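Local coordinates for citrate lyase subunit beta-like protein (Mycobacterium tuberculosis H37Rv, PDB 6ARB), which is a probable magnesium-dependent lyase of the HpcH/HpaI aldolase family that binds pyruvate and coenzyme A and may play a role in fatty acid biosynthesis, at the pyruvic acid site and the interface of chains A and C. Numbering follows the deposited sequence. Chains: chain A/B/C, Citrate lyase subunit beta-like protein.

Contact 1: the pyruvic acid site. Residues chain A 72, 118, 120, 141, 143-146; chain B 263. With PYR (pyruvic acid), chain D; MG (magnesium ion), chain E.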
loop_
_atom_site.group_PDB
_atom_site.type_symbol
_atom_site.label_atom_id
_atom_site.label_comp_id
_atom_site.label_asym_id
_atom_site.label_seq_id
_atom_site.Cartn_x
_atom_site.Cartn_y
_atom_site.Cartn_z
ATOM N N ARG A 72 2.050 -10.717 26.233
ATOM C CA ARG A 72 1.887 -9.354 25.731
ATOM C C ARG A 72 1.946 -8.363 26.886
ATOM O O ARG A 72 1.073 -8.348 27.755
ATOM C CB ARG A 72 0.595 -9.159 24.923
ATOM C CG ARG A 72 0.506 -7.744 24.343
ATOM C CD ARG A 72 -0.596 -7.585 23.322
ATOM N NE ARG A 72 -1.912 -7.490 23.945
ATOM C CZ ARG A 72 -3.013 -7.109 23.308
ATOM N NH1 ARG A 72 -2.954 -6.794 22.022
ATOM N NH2 ARG A 72 -4.176 -7.056 23.956
ATOM N N LEU A 118 3.928 -5.720 17.878
ATOM C CA LEU A 118 2.564 -5.513 17.418
ATOM C C LEU A 118 2.390 -4.081 16.906
ATOM O O LEU A 118 2.281 -3.138 17.687
ATOM C CB LEU A 118 1.592 -5.792 18.573
ATOM C CG LEU A 118 0.113 -5.434 18.379
ATOM C CD1 LEU A 118 -0.435 -6.026 17.077
ATOM C CD2 LEU A 118 -0.687 -5.906 19.596
ATOM N N GLU A 120 0.306 -1.245 15.469
ATOM C CA GLU A 120 -1.129 -0.969 15.493
ATOM C C GLU A 120 -1.420 0.519 15.590
ATOM O O GLU A 120 -2.453 0.925 16.125
ATOM C CB GLU A 120 -1.779 -1.709 16.663
ATOM C CG GLU A 120 -1.078 -1.508 18.014
ATOM C CD GLU A 120 -1.656 -2.402 19.068
ATOM O OE1 GLU A 120 -2.756 -2.953 18.812
ATOM O OE2 GLU A 120 -1.036 -2.555 20.138
ATOM N N MET A 141 3.385 -8.421 14.194
ATOM C CA MET A 141 1.949 -8.604 14.090
ATOM C C MET A 141 1.363 -7.240 13.774
ATOM O O MET A 141 1.995 -6.213 14.022
ATOM C CB MET A 141 1.399 -9.128 15.414
ATOM C CG MET A 141 -0.105 -9.404 15.398
ATOM S SD MET A 141 -0.638 -10.092 16.978
ATOM C CE MET A 141 -2.411 -10.203 16.694
ATOM N N GLY A 143 -2.391 -4.844 14.115
ATOM C CA GLY A 143 -3.632 -4.758 14.868
ATOM C C GLY A 143 -4.541 -3.726 14.234
ATOM O O GLY A 143 -4.210 -2.542 14.195
ATOM N N ALA A 144 -5.689 -4.178 13.736
ATOM C CA ALA A 144 -6.570 -3.318 12.950
ATOM C C ALA A 144 -7.364 -2.345 13.823
ATOM O O ALA A 144 -7.667 -1.228 13.407
ATOM C CB ALA A 144 -7.522 -4.169 12.120
ATOM N N GLU A 145 -7.702 -2.772 15.036
ATOM C CA GLU A 145 -8.609 -1.985 15.864
ATOM C C GLU A 145 -7.944 -0.787 16.535
ATOM O O GLU A 145 -8.480 0.321 16.491
ATOM C CB GLU A 145 -9.337 -2.868 16.871
ATOM C CG GLU A 145 -9.957 -4.102 16.221
ATOM C CD GLU A 145 -10.886 -3.744 15.070
ATOM O OE1 GLU A 145 -11.609 -2.728 15.190
ATOM O OE2 GLU A 145 -10.898 -4.470 14.043
ATOM N N ASP A 146 -6.782 -0.996 17.147
ATOM C CA ASP A 146 -5.994 0.130 17.640
ATOM C C ASP A 146 -5.557 1.042 16.492
ATOM O O ASP A 146 -5.487 2.260 16.655
ATOM C CB ASP A 146 -4.781 -0.356 18.449
ATOM C CG ASP A 146 -5.013 -0.269 19.944
ATOM O OD1 ASP A 146 -5.536 0.755 20.432
ATOM O OD2 ASP A 146 -4.688 -1.231 20.648
ATOM N N PRO B 263 -9.850 -0.581 22.285
ATOM C CA PRO B 263 -9.960 0.208 21.052
ATOM C C PRO B 263 -11.353 0.151 20.416
ATOM O O PRO B 263 -11.759 1.111 19.764
ATOM C CB PRO B 263 -8.913 -0.429 20.128
ATOM C CG PRO B 263 -8.787 -1.830 20.621
ATOM C CD PRO B 263 -8.971 -1.751 22.112
HETATM C C PYR D . -5.704 -4.590 17.958
HETATM O O PYR D . -6.303 -4.813 16.813
HETATM O OXT PYR D . -5.798 -3.391 18.469
HETATM C CA PYR D . -4.982 -5.611 18.600
HETATM O O3 PYR D . -4.642 -5.541 19.869
HETATM C CB PYR D . -4.576 -6.831 17.830
HETATM MG MG MG E . -4.418 -3.358 20.269
HETATM O O HOH W 1 -5.940 -3.531 22.085
HETATM O O HOH W 2 -2.940 -3.328 21.985
HETATM O O HOH W 3 -6.834 -6.478 15.027
HETATM O O HOH W 4 -6.508 -6.234 21.987
#

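Contact 2: the interface of chains A and C. Residues chain A 254, 257-259, 264; chain C 191-194, 217.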
loop_
_atom_site.group_PDB
_atom_site.type_symbol
_atom_site.label_atom_id
_atom_site.label_comp_id
_atom_site.label_asym_id
_atom_site.label_seq_id
_atom_site.Cartn_x
_atom_site.Cartn_y
_atom_site.Cartn_z
ATOM N N ALA A 254 5.426 -24.949 -20.145
ATOM C CA ALA A 254 3.994 -24.733 -20.053
ATOM C C ALA A 254 3.330 -25.962 -19.443
ATOM O O ALA A 254 3.527 -27.086 -19.899
ATOM C CB ALA A 254 3.407 -24.426 -21.431
ATOM N N GLY A 257 -1.648 -24.908 -19.485
ATOM C CA GLY A 257 -1.919 -23.567 -19.964
ATOM C C GLY A 257 -1.159 -22.449 -19.268
ATOM O O GLY A 257 -1.282 -21.298 -19.672
ATOM N N GLN A 258 -0.374 -22.784 -18.243
ATOM C CA GLN A 258 0.361 -21.781 -17.463
ATOM C C GLN A 258 1.865 -21.861 -17.684
ATOM O O GLN A 258 2.434 -22.951 -17.761
ATOM C CB GLN A 258 0.094 -21.964 -15.966
ATOM C CG GLN A 258 -1.359 -22.241 -15.636
ATOM C CD GLN A 258 -2.260 -21.105 -16.052
ATOM O OE1 GLN A 258 -2.086 -19.973 -15.610
ATOM N NE2 GLN A 258 -3.226 -21.397 -16.917
ATOM N N MET A 259 2.504 -20.698 -17.771
ATOM C CA MET A 259 3.961 -20.618 -17.809
ATOM C C MET A 259 4.483 -21.012 -16.425
ATOM O O MET A 259 4.109 -20.398 -15.425
ATOM C CB MET A 259 4.379 -19.185 -18.144
ATOM C CG MET A 259 5.694 -19.039 -18.904
ATOM S SD MET A 259 7.159 -19.186 -17.876
ATOM C CE MET A 259 6.900 -17.864 -16.701
ATOM N N VAL A 264 7.195 -20.797 -9.126
ATOM C CA VAL A 264 5.910 -21.505 -9.155
ATOM C C VAL A 264 6.086 -22.904 -8.577
ATOM O O VAL A 264 5.233 -23.401 -7.851
ATOM C CB VAL A 264 5.330 -21.558 -10.576
ATOM C CG1 VAL A 264 4.032 -22.384 -10.628
ATOM C CG2 VAL A 264 5.078 -20.146 -11.071
ATOM N N LEU C 191 0.933 -15.108 -16.482
ATOM C CA LEU C 191 1.344 -16.512 -16.633
ATOM C C LEU C 191 0.334 -17.441 -17.309
ATOM O O LEU C 191 0.701 -18.499 -17.822
ATOM C CB LEU C 191 1.747 -17.103 -15.275
ATOM C CG LEU C 191 2.975 -16.483 -14.607
ATOM C CD1 LEU C 191 3.424 -17.339 -13.438
ATOM C CD2 LEU C 191 4.097 -16.328 -15.609
ATOM N N ASP C 192 -0.936 -17.057 -17.290
ATOM C CA ASP C 192 -1.974 -17.834 -17.950
ATOM C C ASP C 192 -2.004 -17.463 -19.425
ATOM O O ASP C 192 -2.615 -16.467 -19.806
ATOM C CB ASP C 192 -3.334 -17.558 -17.308
ATOM C CG ASP C 192 -4.377 -18.600 -17.679
ATOM O OD1 ASP C 192 -4.213 -19.269 -18.721
ATOM O OD2 ASP C 192 -5.357 -18.751 -16.918
ATOM N N ILE C 193 -1.352 -18.282 -20.247
ATOM C CA ILE C 193 -1.079 -17.933 -21.644
ATOM C C ILE C 193 -2.328 -17.686 -22.494
ATOM O O ILE C 193 -2.383 -16.736 -23.264
ATOM C CB ILE C 193 -0.184 -18.997 -22.311
ATOM C CG1 ILE C 193 1.207 -18.988 -21.658
ATOM C CG2 ILE C 193 -0.087 -18.748 -23.803
ATOM C CD1 ILE C 193 1.952 -20.304 -21.765
ATOM N N LEU C 194 -3.330 -18.539 -22.343
ATOM C CA LEU C 194 -4.538 -18.464 -23.163
ATOM C C LEU C 194 -5.515 -17.406 -22.656
ATOM O O LEU C 194 -6.480 -17.060 -23.342
ATOM C CB LEU C 194 -5.236 -19.826 -23.211
ATOM C CG LEU C 194 -4.505 -20.967 -23.923
ATOM C CD1 LEU C 194 -5.445 -22.152 -24.134
ATOM C CD2 LEU C 194 -3.935 -20.484 -25.250
ATOM N N ILE C 217 5.152 -13.316 -21.773
ATOM C CA ILE C 217 5.925 -14.550 -21.793
ATOM C C ILE C 217 5.646 -15.429 -23.032
ATOM O O ILE C 217 6.271 -16.472 -23.212
ATOM C CB ILE C 217 5.829 -15.326 -20.444
ATOM C CG1 ILE C 217 4.378 -15.454 -19.957
ATOM C CG2 ILE C 217 6.643 -14.581 -19.351
ATOM C CD1 ILE C 217 3.439 -16.205 -20.871
#

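Contact 1: the pyruvic acid site
PYR O3, the keto oxygen of pyruvate, is gripped by three partners: the magnesium ion, the guanidinium of A:Arg72 and water 4. The site is the metal centre of an HpcH/HpaI aldolase, in which Mg(2+) chelates a 2-oxo acid through its keto oxygen and one carboxylate oxygen. The protein buries nearly all of the ligand. MG lies 2.2 Å from PYR O3 and also binds PYR OXT. A:Glu120 OE1, 2.2 Å from MG, stands opposite water 1; A:Asp146 OD2, also 2.2 Å from MG, stands opposite the keto oxygen; water 2 faces PYR OXT, giving a nearly octahedral shell. A:Glu120 reaches the ion with CG in the crowded position between backbone N and carbonyl carbon (chi1 50°), its chain then extended.

A:Arg72 bends at chi3 (77°) and brings its guanidinium edge-on to the ligand. Its NH1 donates to PYR O3 at 3.0 Å, with the acceptor 7° out of the guanidinium plane, and NH2 meets water 4. Ion and guanidinium together would polarise the keto group and could stabilise an enolate.

The carboxylate sits at the start of helix 144-151. A:Glu145 N donates to PYR O at 3.0 Å and A:Asp146 N to PYR OXT at 2.9 Å, while water 3 joins PYR O to A:Ala144 N. The helix end may add favourable charge here. At the methyl end, the extended A:Met141 brings CE to 4.2 Å from PYR CB. Ring atom CG of B:Pro263, from a neighbouring subunit, approaches PYR OXT at 4.0 Å, and its ring crosses A:Asp146 obliquely.

Contact 2: the interface of chains A and C
A:Met259 leaves its strand toward chain C, where CB, CG and CE each meet a neighbour. CB lies 3.8 Å from C:Leu191 CD2 and also lies near the carbonyl oxygen of that residue. CG packs against the branch of C:Ile217, 4.0 Å from CG1, the two side chains crossing obliquely. Bends at chi2 (-79°) and again at chi3 fold the thioether back: the sulfur SD serves as the turn, and the tip methyl CE returns to the leucine, 3.4 Å from C:Leu191 CD2, a tight fit. The leucine is thus held by CB and CE of one methionine on its CD2 side, while its other methyl, CD1, meets A:Val264 CG2 tip to tip at 4.0 Å.

Backbone bonds fix the register beneath this apolar packing. A:Met259 N donates to C:Leu191 O at 2.8 Å, almost straight and in the plane of the carbonyl. C:Ile193 N donates to A:Gly257 O at 3.1 Å, approaching nearly along the C=O axis (170°). Between them A:Gln258 and C:Asp192 pair as an antiparallel beta bridge. Their side chains cross obliquely, with amide and carboxylate planes 77° apart. A:Gln258, bent at chi2, offers NE2 to C:Asp192 OD1 at 3.0 Å, but this bond is weak, and its OE1 rests beside CA and CB of the aspartate. C:Ile193, with CG1 beside its backbone N, lays CB, CG1 and CD1 along the carbonyl oxygen of A:Gly257.

The patch is a subunit contact of the homotrimer: chain A contributes strands 253-255 and 258-260 and the start of helix 262-276, and chain C contributes the loop between strand 184-187 and helix 196-209, with C:Ile217 just after strand 213-216.

The C-alpha centres of contact 1 and contact 2 are about 39 Å apart, and the two share no residue copy, but helix 262-276 takes part in both. In contact 2 chain A supplies A:Val264 from this helix; in contact 1 chain B supplies B:Pro263, from the same helix start, one position before the valine in sequence. As the copies are equivalent, the C-terminal part of each subunit docks on the next through strand 258-260, and the helix start then reaches that neighbour's metal site. Contact 2 would thereby help place the proline that borders the ligand in contact 1, tying site architecture to assembly of the homotrimer.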